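Local coordinates for protein farnesyl diphosphate phosphatase YisP (Bacillus subtilis subsp. subtilis, PDB 3WE9) that hydrolyses farnesyl diphosphate to farnesol and diphosphate, a reaction needed for biofilm formation, although it belongs to the phytoene/squalene synthase family, at residues Glu110-Leu121 / Gln172-Val181. Numbering follows the deposited sequence.
Sequences EDAKPYDDLDEL and QQKNRIPRQV
Tyr115 and Asp116 are joined to residues 175-180 by three backbone hydrogen bonds. Tyr115 N gives its hydrogen to Asn175 O at 2.8 Å, meeting that carbonyl almost head-on (C=O...N 174°). Tyr115 O in turn accepts from Arg179 N at 2.9 Å, the donor tilted out of the carbonyl plane, and Asp116 O accepts from Gln180 N in its carbonyl plane. Two CA-H...O contacts accompany them, Pro114 CA to Asn175 O and Pro178 CA to Tyr115 O, so each of these two carbonyls meets both an N-H and a C-H. Arg179 and Gln180 belong to the first turn of helix 179-185, just after its N-cap residue, Pro178.

The Tyr115 ring is sandwiched near its rim: Arg176 CA makes a CH-pi contact over one face, 4.2 Å from the ring centroid, and Glu120 CG lies over the other. With CG anti to its carbonyl carbon (chi1 -61°) and the chain extended to NE, Arg176 runs alongside the tyrosine in the same direction, the guanidinium turned 59° from the ring. Glu120 OE2 also accepts from Asp116 N, from above the carboxylate plane.

Arg179 NH1 bonds in the guanidinium plane to Ile177 O, on a lone pair, and to Lys174 O, which Ile177 N reaches from the opposite face; NE forms a salt bridge with Glu189.

The apolar part centres on Pro178, whose CG packs 4.0 Å from Leu121 CB and near Leu118, which also touches Val181. The contact joins two helix-linking segments of the all-helical squalene/phytoene synthase fold, about 18 Å from the chain centre (centre to centre). The lead-in to helix 118-140 lies against the link between helices 171-174 and 179-185, with Leu121 and Pro178 packing on Ile208 of helix 199-221 and Arg176 and Leu121 on Phe164 of helix 145-165.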
loop_
_atom_site.group_PDB
_atom_site.type_symbol
_atom_site.label_atom_id
_atom_site.label_comp_id
_atom_site.label_asym_id
_atom_site.label_seq_id
_atom_site.Cartn_x
_atom_site.Cartn_y
_atom_site.Cartn_z
ATOM N N GLU A 110 -11.213 8.175 -12.048
ATOM C CA GLU A 110 -10.177 9.190 -11.971
ATOM C C GLU A 110 -10.392 10.625 -12.386
ATOM O O GLU A 110 -11.489 11.203 -12.315
ATOM C CB GLU A 110 -8.876 8.682 -12.631
ATOM C CG GLU A 110 -9.047 7.529 -13.597
ATOM C CD GLU A 110 -7.821 6.648 -13.689
ATOM O OE1 GLU A 110 -6.837 7.062 -14.361
ATOM O OE2 GLU A 110 -7.837 5.532 -13.086
ATOM N N ASP A 111 -9.263 11.182 -12.796
ATOM C CA ASP A 111 -9.133 12.553 -13.216
ATOM C C ASP A 111 -7.863 12.581 -14.048
ATOM O O ASP A 111 -6.795 12.183 -13.584
ATOM C CB ASP A 111 -9.005 13.435 -11.972
ATOM C CG ASP A 111 -8.219 14.687 -12.220
ATOM O OD1 ASP A 111 -8.457 15.375 -13.247
ATOM O OD2 ASP A 111 -7.361 15.014 -11.360
ATOM N N ALA A 112 -7.983 13.031 -15.290
ATOM C CA ALA A 112 -6.821 13.092 -16.169
ATOM C C ALA A 112 -6.061 14.395 -15.942
ATOM O O ALA A 112 -5.085 14.674 -16.638
ATOM C CB ALA A 112 -7.240 12.976 -17.640
ATOM N N LYS A 113 -6.510 15.184 -14.969
ATOM C CA LYS A 113 -5.866 16.445 -14.660
ATOM C C LYS A 113 -4.866 16.300 -13.536
ATOM O O LYS A 113 -5.078 15.548 -12.589
ATOM C CB LYS A 113 -6.910 17.510 -14.301
ATOM C CG LYS A 113 -7.945 17.722 -15.379
ATOM C CD LYS A 113 -8.716 19.005 -15.173
ATOM C CE LYS A 113 -9.431 19.400 -16.453
ATOM N NZ LYS A 113 -9.862 20.821 -16.414
ATOM N N PRO A 114 -3.752 17.037 -13.630
ATOM C CA PRO A 114 -2.691 17.009 -12.623
ATOM C C PRO A 114 -3.201 17.475 -11.262
ATOM O O PRO A 114 -4.127 18.281 -11.178
ATOM C CB PRO A 114 -1.635 17.959 -13.202
ATOM C CG PRO A 114 -1.907 17.923 -14.703
ATOM C CD PRO A 114 -3.399 17.926 -14.753
ATOM N N TYR A 115 -2.611 16.940 -10.198
ATOM C CA TYR A 115 -2.996 17.330 -8.853
ATOM C C TYR A 115 -2.387 18.696 -8.603
ATOM O O TYR A 115 -1.283 18.978 -9.069
ATOM C CB TYR A 115 -2.467 16.326 -7.827
ATOM C CG TYR A 115 -3.240 15.025 -7.752
ATOM C CD1 TYR A 115 -4.306 14.758 -8.620
ATOM C CD2 TYR A 115 -2.895 14.053 -6.818
ATOM C CE1 TYR A 115 -5.002 13.545 -8.549
ATOM C CE2 TYR A 115 -3.578 12.848 -6.743
ATOM C CZ TYR A 115 -4.625 12.597 -7.608
ATOM O OH TYR A 115 -5.267 11.382 -7.547
ATOM N N ASP A 116 -3.096 19.544 -7.867
ATOM C CA ASP A 116 -2.603 20.889 -7.604
ATOM C C ASP A 116 -1.932 21.020 -6.245
ATOM O O ASP A 116 -0.768 21.397 -6.154
ATOM C CB ASP A 116 -3.756 21.893 -7.708
ATOM C CG ASP A 116 -3.277 23.330 -7.681
ATOM O OD1 ASP A 116 -2.487 23.706 -8.574
ATOM O OD2 ASP A 116 -3.682 24.082 -6.768
ATOM N N ASP A 117 -2.689 20.711 -5.199
ATOM C CA ASP A 117 -2.230 20.779 -3.813
ATOM C C ASP A 117 -1.653 19.449 -3.352
ATOM O O ASP A 117 -1.994 18.397 -3.883
ATOM C CB ASP A 117 -3.407 21.083 -2.873
ATOM C CG ASP A 117 -3.803 22.530 -2.866
ATOM O OD1 ASP A 117 -4.759 22.862 -2.133
ATOM O OD2 ASP A 117 -3.169 23.336 -3.577
ATOM N N LEU A 118 -0.802 19.505 -2.337
ATOM C CA LEU A 118 -0.251 18.290 -1.770
ATOM C C LEU A 118 -1.456 17.574 -1.140
ATOM O O LEU A 118 -1.565 16.352 -1.196
ATOM C CB LEU A 118 0.803 18.636 -0.710
ATOM C CG LEU A 118 1.409 17.502 0.117
ATOM C CD1 LEU A 118 1.846 16.361 -0.791
ATOM C CD2 LEU A 118 2.582 18.040 0.929
ATOM N N ASP A 119 -2.378 18.354 -0.573
ATOM C CA ASP A 119 -3.580 17.797 0.049
ATOM C C ASP A 119 -4.344 16.887 -0.901
ATOM O O ASP A 119 -4.925 15.889 -0.481
ATOM C CB ASP A 119 -4.519 18.912 0.529
ATOM C CG ASP A 119 -4.152 19.440 1.904
ATOM O OD1 ASP A 119 -3.241 18.873 2.540
ATOM O OD2 ASP A 119 -4.786 20.421 2.352
ATOM N N GLU A 120 -4.349 17.233 -2.182
ATOM C CA GLU A 120 -5.048 16.421 -3.164
ATOM C C GLU A 120 -4.395 15.037 -3.281
ATOM O O GLU A 120 -5.086 14.020 -3.377
ATOM C CB GLU A 120 -5.055 17.129 -4.521
ATOM C CG GLU A 120 -5.978 16.491 -5.543
ATOM C CD GLU A 120 -6.176 17.350 -6.780
ATOM O OE1 GLU A 120 -6.879 16.895 -7.709
ATOM O OE2 GLU A 120 -5.635 18.477 -6.825
ATOM N N LEU A 121 -3.063 14.998 -3.276
ATOM C CA LEU A 121 -2.353 13.723 -3.356
ATOM C C LEU A 121 -2.609 12.916 -2.079
ATOM O O LEU A 121 -2.852 11.711 -2.137
ATOM C CB LEU A 121 -0.846 13.955 -3.513
ATOM C CG LEU A 121 0.030 12.693 -3.523
ATOM C CD1 LEU A 121 -0.319 11.812 -4.715
ATOM C CD2 LEU A 121 1.498 13.095 -3.576
ATOM N N GLN A 172 -0.133 9.212 -16.240
ATOM C CA GLN A 172 -1.077 9.030 -15.142
ATOM C C GLN A 172 -0.351 9.154 -13.805
ATOM O O GLN A 172 -0.868 9.743 -12.858
ATOM C CB GLN A 172 -1.745 7.658 -15.239
ATOM C CG GLN A 172 -2.739 7.379 -14.122
ATOM C CD GLN A 172 -3.553 6.121 -14.365
ATOM O OE1 GLN A 172 -4.283 6.021 -15.356
ATOM N NE2 GLN A 172 -3.435 5.154 -13.460
ATOM N N GLN A 173 0.856 8.600 -13.736
ATOM C CA GLN A 173 1.641 8.665 -12.509
ATOM C C GLN A 173 2.210 10.076 -12.327
ATOM O O GLN A 173 2.199 10.620 -11.219
ATOM C CB GLN A 173 2.755 7.612 -12.560
ATOM C CG GLN A 173 2.200 6.193 -12.742
ATOM C CD GLN A 173 3.270 5.136 -12.971
ATOM O OE1 GLN A 173 4.142 5.289 -13.822
ATOM N NE2 GLN A 173 3.192 4.045 -12.212
ATOM N N LYS A 174 2.683 10.674 -13.421
ATOM C CA LYS A 174 3.233 12.025 -13.383
ATOM C C LYS A 174 2.161 13.030 -12.957
ATOM O O LYS A 174 2.463 14.038 -12.320
ATOM C CB LYS A 174 3.786 12.423 -14.758
ATOM C CG LYS A 174 5.035 11.658 -15.193
ATOM C CD LYS A 174 5.549 12.211 -16.520
ATOM C CE LYS A 174 6.898 11.627 -16.908
ATOM N NZ LYS A 174 6.823 10.165 -17.161
ATOM N N ASN A 175 0.910 12.741 -13.306
ATOM C CA ASN A 175 -0.211 13.616 -12.961
ATOM C C ASN A 175 -0.451 13.750 -11.462
ATOM O O ASN A 175 -1.051 14.727 -11.009
ATOM C CB ASN A 175 -1.502 13.112 -13.612
ATOM C CG ASN A 175 -1.670 13.599 -15.035
ATOM O OD1 ASN A 175 -2.572 13.161 -15.747
ATOM N ND2 ASN A 175 -0.810 14.516 -15.455
ATOM N N ARG A 176 0.009 12.772 -10.689
ATOM C CA ARG A 176 -0.197 12.827 -9.247
ATOM C C ARG A 176 0.794 13.724 -8.510
ATOM O O ARG A 176 0.608 14.006 -7.326
ATOM C CB ARG A 176 -0.207 11.408 -8.659
ATOM C CG ARG A 176 -1.337 10.540 -9.239
ATOM C CD ARG A 176 -1.503 9.218 -8.490
ATOM N NE ARG A 176 -2.395 8.283 -9.185
ATOM C CZ ARG A 176 -3.700 8.472 -9.383
ATOM N NH1 ARG A 176 -4.300 9.565 -8.941
ATOM N NH2 ARG A 176 -4.410 7.562 -10.036
ATOM N N ILE A 177 1.841 14.179 -9.199
ATOM C CA ILE A 177 2.815 15.080 -8.580
ATOM C C ILE A 177 2.130 16.447 -8.413
ATOM O O ILE A 177 1.687 17.052 -9.392
ATOM C CB ILE A 177 4.067 15.262 -9.460
ATOM C CG1 ILE A 177 4.725 13.901 -9.707
ATOM C CG2 ILE A 177 5.044 16.224 -8.784
ATOM C CD1 ILE A 177 5.765 13.919 -10.800
ATOM N N PRO A 178 2.036 16.942 -7.168
ATOM C CA PRO A 178 1.398 18.228 -6.867
ATOM C C PRO A 178 2.082 19.421 -7.525
ATOM O O PRO A 178 3.243 19.719 -7.250
ATOM C CB PRO A 178 1.460 18.294 -5.344
ATOM C CG PRO A 178 1.485 16.862 -4.934
ATOM C CD PRO A 178 2.447 16.271 -5.924
ATOM N N ARG A 179 1.347 20.108 -8.395
ATOM C CA ARG A 179 1.891 21.263 -9.093
ATOM C C ARG A 179 2.328 22.381 -8.150
ATOM O O ARG A 179 3.257 23.132 -8.461
ATOM C CB ARG A 179 0.875 21.782 -10.121
ATOM C CG ARG A 179 1.058 21.191 -11.526
ATOM C CD ARG A 179 1.203 19.665 -11.519
ATOM N NE ARG A 179 1.410 19.146 -12.869
ATOM C CZ ARG A 179 1.558 17.860 -13.173
ATOM N NH1 ARG A 179 1.528 16.925 -12.220
ATOM N NH2 ARG A 179 1.729 17.504 -14.441
ATOM N N GLN A 180 1.667 22.502 -7.002
ATOM C CA GLN A 180 2.047 23.536 -6.041
ATOM C C GLN A 180 3.381 23.183 -5.388
ATOM O O GLN A 180 4.153 24.068 -5.025
ATOM C CB GLN A 180 0.975 23.711 -4.961
ATOM C CG GLN A 180 -0.261 24.462 -5.430
ATOM C CD GLN A 180 0.085 25.802 -6.040
ATOM O OE1 GLN A 180 0.660 26.672 -5.379
ATOM N NE2 GLN A 180 -0.253 25.978 -7.313
ATOM N N VAL A 181 3.647 21.892 -5.232
ATOM C CA VAL A 181 4.913 21.466 -4.647
ATOM C C VAL A 181 6.004 21.683 -5.704
ATOM O O VAL A 181 7.090 22.169 -5.396
ATOM C CB VAL A 181 4.871 19.973 -4.220
ATOM C CG1 VAL A 181 6.250 19.529 -3.737
ATOM C CG2 VAL A 181 3.852 19.783 -3.095
#